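PDB 6DJ8: beta sliding clamp from Borrelia burgdorferi, which probably confers processivity on DNA polymerases and other proteins by encircling DNA as a ring-shaped head-to-tail homodimer that tethers them to it. Local coordinates for residues Asn35-Met38 with Asn39-Trp42. Sequence-based numbering, arbitrary orientation.
Sequences NRNM and NDIW
A type I beta turn from Asn37 to Asp40, and an Asx turn that starts at its last residue, Asp40, shape the loop between helix 19-29 and strand 44-50 in the N-terminal domain of the clamp. Asp40 N closes the first turn on Asn37 O, 2.8 Å away. The side chain of Asn37 folds back over the same turn, and its OD1 takes the N-H of Asn39 at 2.5 Å. That donor stands 56° above the amide plane, away from the lone-pair directions of OD1. Asn37 ND2 lies 3.4 Å from Asp40 CB, with amide and carboxylate nearly parallel, 12° between planes.

Asp40 is the buried residue here and works in two directions. With CG anti to the backbone N (chi1 -178°), OD1 is carried toward the following residues, where it receives Trp42 N at 3.0 Å from above the carboxylate plane. OD2 is modelled as a salt-bridge partner of Arg36 NH2, over a face of the guanidinium; it sits too close to Arg36 CZ, so this placement is doubtful. Ser43 OG is hydrogen-bonded to both OD2 and Arg36 N. One water donates to Met38 O and to Asp40 O (2.7 Å), bridging the two carbonyls. Met38 packs on Thr322 of the second subunit. The whole is a type I beta turn with an Asx turn at the start of a 3-10 segment.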
ATOM      1  N   ASN A  35      17.486  -0.314  -7.911  1.00 76.41           N
ATOM      2  CA  ASN A  35      17.578   1.039  -8.469  1.00 81.05           C
ATOM      3  C   ASN A  35      18.211   1.981  -7.449  1.00 84.05           C
ATOM      4  O   ASN A  35      17.526   2.647  -6.671  1.00 81.15           O
ATOM      5  CB  ASN A  35      16.200   1.530  -8.895  1.00 80.68           C
ATOM      6  CG  ASN A  35      16.197   2.993  -9.311  1.00 78.93           C
ATOM      7  OD1 ASN A  35      17.132   3.477  -9.958  1.00 74.94           O
ATOM      8  ND2 ASN A  35      15.143   3.709  -8.930  1.00 80.95           N
ATOM      9  N   ARG A  36      19.540   2.058  -7.468  1.00 82.93           N
ATOM     10  CA  ARG A  36      20.232   2.962  -6.561  1.00 87.23           C
ATOM     11  C   ARG A  36      20.144   4.400  -7.053  1.00 87.12           C
ATOM     12  O   ARG A  36      19.346   5.189  -6.540  1.00 92.40           O
ATOM     13  CB  ARG A  36      21.696   2.549  -6.391  1.00 88.48           C
ATOM     14  CG  ARG A  36      21.875   1.304  -5.542  1.00 93.78           C
ATOM     15  CD  ARG A  36      23.272   1.216  -4.938  1.00 97.90           C
ATOM     16  NE  ARG A  36      24.330   1.205  -5.945  1.00 92.15           N
ATOM     17  CZ  ARG A  36      24.567   0.189  -6.770  1.00 88.66           C
ATOM     18  NH1 ARG A  36      23.809  -0.894  -6.731  1.00 91.75           N
ATOM     19  NH2 ARG A  36      25.554   0.264  -7.653  1.00 85.52           N
ATOM     20  N   ASN A  37      20.946   4.743  -8.055  1.00 81.94           N
ATOM     21  CA  ASN A  37      21.117   6.126  -8.466  1.00 83.19           C
ATOM     22  C   ASN A  37      21.173   6.191  -9.986  1.00 78.22           C
ATOM     23  O   ASN A  37      21.630   5.258 -10.653  1.00 72.34           O
ATOM     24  CB  ASN A  37      22.353   6.767  -7.805  1.00 90.91           C
ATOM     25  CG  ASN A  37      23.484   7.022  -8.777  1.00 89.41           C
ATOM     26  OD1 ASN A  37      23.468   8.002  -9.520  1.00 90.00           O
ATOM     27  ND2 ASN A  37      24.491   6.151  -8.755  1.00 91.10           N
ATOM     28  N   MET A  38      20.654   7.297 -10.521  1.00 68.17           N
ATOM     29  CA  MET A  38      20.536   7.490 -11.960  1.00 65.31           C
ATOM     30  C   MET A  38      21.876   7.429 -12.687  1.00 65.29           C
ATOM     31  O   MET A  38      21.905   7.090 -13.875  1.00 63.64           O
ATOM     32  CB  MET A  38      19.848   8.836 -12.184  1.00 69.82           C
ATOM     33  CG  MET A  38      19.883   9.407 -13.568  1.00 69.51           C
ATOM     34  SD  MET A  38      19.120  11.042 -13.496  1.00 87.28           S
ATOM     35  CE  MET A  38      19.030  11.433 -15.225  1.00 56.23           C
ATOM     36  N   ASN A  39      22.985   7.697 -11.998  1.00 72.87           N
ATOM     37  CA  ASN A  39      24.311   7.582 -12.596  1.00 73.92           C
ATOM     38  C   ASN A  39      24.878   6.177 -12.536  1.00 67.92           C
ATOM     39  O   ASN A  39      25.990   5.969 -13.024  1.00 70.72           O
ATOM     40  CB  ASN A  39      25.307   8.537 -11.937  1.00 76.42           C
ATOM     41  CG  ASN A  39      25.110   9.963 -12.379  1.00 81.56           C
ATOM     42  OD1 ASN A  39      24.558  10.214 -13.448  1.00 80.29           O
ATOM     43  ND2 ASN A  39      25.576  10.908 -11.571  1.00 85.15           N
ATOM     44  N   ASP A  40      24.157   5.224 -11.960  1.00 66.65           N
ATOM     45  CA  ASP A  40      24.673   3.874 -11.760  1.00 66.59           C
ATOM     46  C   ASP A  40      24.362   2.984 -12.960  1.00 60.37           C
ATOM     47  O   ASP A  40      23.194   2.718 -13.257  1.00 58.37           O
ATOM     48  CB  ASP A  40      24.046   3.280 -10.506  1.00 65.86           C
ATOM     49  CG  ASP A  40      24.564   1.905 -10.202  1.00 71.17           C
ATOM     50  OD1 ASP A  40      25.573   1.496 -10.813  1.00 60.59           O
ATOM     51  OD2 ASP A  40      23.915   1.217  -9.394  1.00 71.55           O
ATOM     52  N   ILE A  41      25.408   2.459 -13.600  1.00 57.37           N
ATOM     53  CA  ILE A  41      25.181   1.609 -14.763  1.00 59.99           C
ATOM     54  C   ILE A  41      24.462   0.323 -14.383  1.00 58.85           C
ATOM     55  O   ILE A  41      23.810  -0.285 -15.239  1.00 50.62           O
ATOM     56  CB  ILE A  41      26.491   1.278 -15.501  1.00 65.24           C
ATOM     57  CG1 ILE A  41      27.427   0.457 -14.621  1.00 60.12           C
ATOM     58  CG2 ILE A  41      27.187   2.535 -16.007  1.00 61.87           C
ATOM     59  CD1 ILE A  41      28.527  -0.199 -15.415  1.00 67.47           C
ATOM     60  N   TRP A  42      24.562  -0.112 -13.124  1.00 57.87           N
ATOM     61  CA  TRP A  42      23.849  -1.303 -12.678  1.00 59.49           C
ATOM     62  C   TRP A  42      22.411  -0.999 -12.286  1.00 61.65           C
ATOM     63  O   TRP A  42      21.675  -1.912 -11.892  1.00 59.32           O
ATOM     64  CB  TRP A  42      24.609  -1.954 -11.522  1.00 57.94           C
ATOM     65  CG  TRP A  42      26.021  -2.211 -11.916  1.00 63.42           C
ATOM     66  CD1 TRP A  42      27.137  -1.618 -11.404  1.00 66.52           C
ATOM     67  CD2 TRP A  42      26.476  -3.096 -12.956  1.00 66.41           C
ATOM     68  NE1 TRP A  42      28.262  -2.091 -12.045  1.00 70.89           N
ATOM     69  CE2 TRP A  42      27.883  -2.998 -13.000  1.00 64.55           C
ATOM     70  CE3 TRP A  42      25.831  -3.972 -13.842  1.00 55.31           C
ATOM     71  CZ2 TRP A  42      28.653  -3.731 -13.895  1.00 62.23           C
ATOM     72  CZ3 TRP A  42      26.595  -4.690 -14.732  1.00 60.39           C
ATOM     73  CH2 TRP A  42      27.996  -4.572 -14.750  1.00 65.20           C
TER
HETATM   74  O   HOH W   1      21.096   4.158 -14.107  1.00 50.90           O